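EreC (PDB 6XCQ) probably hydrolyses the lactone ring of erythromycin and related macrolide antibiotics, an esterase activity that confers macrolide resistance. Local coordinates at residues A[61-66]-A[90-95]. The protein carries 1 engineered substitution. Residues are numbered along the deposited sequence; the frame is centred on the assembly and turned at random.
Sequences RIVGLG and HDFNAI
Phe-92 reaches across to Val-63 with the far end of its ring. Its CZ lies 3.6 Å from CG2 of Val-63, and the two side chains cross at about a right angle. The CB of each residue points toward the other segment, and both residues are buried. Val-63 sets CG1 anti to its backbone N (chi1 174°), which leaves CG2 as the methyl that touches the ring. The approach of CG2 is oblique. Beside it, CE2 of Phe-92 passes 3.8 Å from the carbonyl O of Arg-61, also obliquely, and the backbone N of Ile-62 sits at the ring edge, 4.4 Å from the same CE2. Leu-86 of helix 73-90 touches both Val-63 and Phe-92 and extends this apolar cluster. The setting is a right-handed beta-alpha-beta crossover: parallel strands 62-65 and 94-97 are joined through helix 73-90, and strand 301-304 lies between them in the sheet. Ile-302 of that intervening strand also packs on Phe-92. Arg-61, partly exposed, forms the looser side. Its side chain starts away from segment 90-95, and its NH2 is gripped by the carbonyls of Val-299, Asn-296 and Val-293. Exposed Asp-91 marks the solvent side just before Phe-92.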
loop_
_atom_site.group_PDB
_atom_site.type_symbol
_atom_site.label_atom_id
_atom_site.label_comp_id
_atom_site.label_asym_id
_atom_site.label_seq_id
_atom_site.Cartn_x
_atom_site.Cartn_y
_atom_site.Cartn_z
ATOM N N ARG A 61 -6.725 15.478 4.197
ATOM C CA ARG A 61 -7.606 14.583 3.468
ATOM C C ARG A 61 -6.976 13.227 3.174
ATOM O O ARG A 61 -7.697 12.299 2.787
ATOM C CB ARG A 61 -8.061 15.224 2.149
ATOM C CG ARG A 61 -8.915 16.468 2.325
ATOM C CD ARG A 61 -9.494 16.881 0.986
ATOM N NE ARG A 61 -10.212 15.768 0.379
ATOM C CZ ARG A 61 -10.568 15.707 -0.900
ATOM N NH1 ARG A 61 -10.261 16.699 -1.729
ATOM N NH2 ARG A 61 -11.205 14.638 -1.355
ATOM N N ILE A 62 -5.662 13.088 3.350
ATOM C CA ILE A 62 -4.952 11.822 3.165
ATOM C C ILE A 62 -4.076 11.605 4.392
ATOM O O ILE A 62 -3.165 12.398 4.642
ATOM C CB ILE A 62 -4.083 11.831 1.897
ATOM C CG1 ILE A 62 -4.909 12.217 0.663
ATOM C CG2 ILE A 62 -3.440 10.480 1.675
ATOM C CD1 ILE A 62 -4.127 12.972 -0.344
ATOM N N VAL A 63 -4.342 10.542 5.151
ATOM C CA VAL A 63 -3.519 10.185 6.301
ATOM C C VAL A 63 -3.020 8.760 6.105
ATOM O O VAL A 63 -3.821 7.826 5.956
ATOM C CB VAL A 63 -4.274 10.324 7.633
ATOM C CG1 VAL A 63 -3.403 9.791 8.780
ATOM C CG2 VAL A 63 -4.617 11.788 7.900
ATOM N N GLY A 64 -1.700 8.589 6.104
ATOM C CA GLY A 64 -1.117 7.265 6.002
ATOM C C GLY A 64 -0.823 6.706 7.381
ATOM O O GLY A 64 -0.242 7.392 8.225
ATOM N N LEU A 65 -1.250 5.456 7.611
ATOM C CA LEU A 65 -0.915 4.681 8.806
ATOM C C LEU A 65 0.073 3.601 8.377
ATOM O O LEU A 65 -0.284 2.693 7.616
ATOM C CB LEU A 65 -2.160 4.063 9.449
ATOM C CG LEU A 65 -3.324 4.991 9.840
ATOM C CD1 LEU A 65 -4.507 4.167 10.326
ATOM C CD2 LEU A 65 -2.909 5.978 10.923
ATOM N N GLY A 66 1.314 3.720 8.832
ATOM C CA GLY A 66 2.390 2.876 8.358
ATOM C C GLY A 66 2.465 1.534 9.056
ATOM O O GLY A 66 1.559 1.084 9.761
ATOM N N HIS A 90 -12.700 12.289 13.062
ATOM C CA HIS A 90 -12.382 13.195 11.969
ATOM C C HIS A 90 -13.088 12.819 10.672
ATOM O O HIS A 90 -12.771 13.391 9.619
ATOM C CB HIS A 90 -10.862 13.262 11.767
ATOM C CG HIS A 90 -10.137 13.910 12.907
ATOM N ND1 HIS A 90 -10.035 15.276 13.039
ATOM C CD2 HIS A 90 -9.485 13.381 13.973
ATOM C CE1 HIS A 90 -9.357 15.564 14.136
ATOM N NE2 HIS A 90 -9.006 14.430 14.718
ATOM N N ASP A 91 -14.027 11.868 10.713
ATOM C CA ASP A 91 -14.936 11.588 9.589
ATOM C C ASP A 91 -14.221 11.080 8.338
ATOM O O ASP A 91 -14.666 11.337 7.213
ATOM C CB ASP A 91 -15.769 12.824 9.240
ATOM C CG ASP A 91 -17.062 12.885 10.016
ATOM O OD1 ASP A 91 -17.926 12.009 9.796
ATOM O OD2 ASP A 91 -17.202 13.805 10.851
ATOM N N PHE A 92 -13.115 10.356 8.498
ATOM C CA PHE A 92 -12.527 9.689 7.346
ATOM C C PHE A 92 -13.477 8.608 6.845
ATOM O O PHE A 92 -14.184 7.972 7.629
ATOM C CB PHE A 92 -11.150 9.123 7.705
ATOM C CG PHE A 92 -10.072 10.137 7.559
ATOM C CD1 PHE A 92 -9.995 11.200 8.444
ATOM C CD2 PHE A 92 -9.202 10.096 6.484
ATOM C CE1 PHE A 92 -9.021 12.181 8.293
ATOM C CE2 PHE A 92 -8.235 11.069 6.326
ATOM C CZ PHE A 92 -8.142 12.104 7.234
ATOM N N ASN A 93 -13.522 8.430 5.523
ATOM C CA ASN A 93 -14.576 7.643 4.889
ATOM C C ASN A 93 -14.060 6.683 3.822
ATOM O O ASN A 93 -14.867 6.032 3.151
ATOM C CB ASN A 93 -15.623 8.573 4.274
ATOM C CG ASN A 93 -15.004 9.626 3.396
ATOM O OD1 ASN A 93 -14.037 9.362 2.681
ATOM N ND2 ASN A 93 -15.553 10.838 3.444
ATOM N N ALA A 94 -12.747 6.570 3.645
ATOM C CA ALA A 94 -12.189 5.621 2.699
ATOM C C ALA A 94 -10.878 5.069 3.257
ATOM O O ALA A 94 -10.203 5.725 4.055
ATOM C CB ALA A 94 -11.969 6.268 1.321
ATOM N N ILE A 95 -10.533 3.856 2.831
ATOM C CA ILE A 95 -9.277 3.198 3.178
ATOM C C ILE A 95 -8.623 2.713 1.894
ATOM O O ILE A 95 -9.260 2.021 1.094
ATOM C CB ILE A 95 -9.500 2.015 4.134
ATOM C CG1 ILE A 95 -10.071 2.516 5.473
ATOM C CG2 ILE A 95 -8.190 1.252 4.361
ATOM C CD1 ILE A 95 -10.110 1.460 6.538
#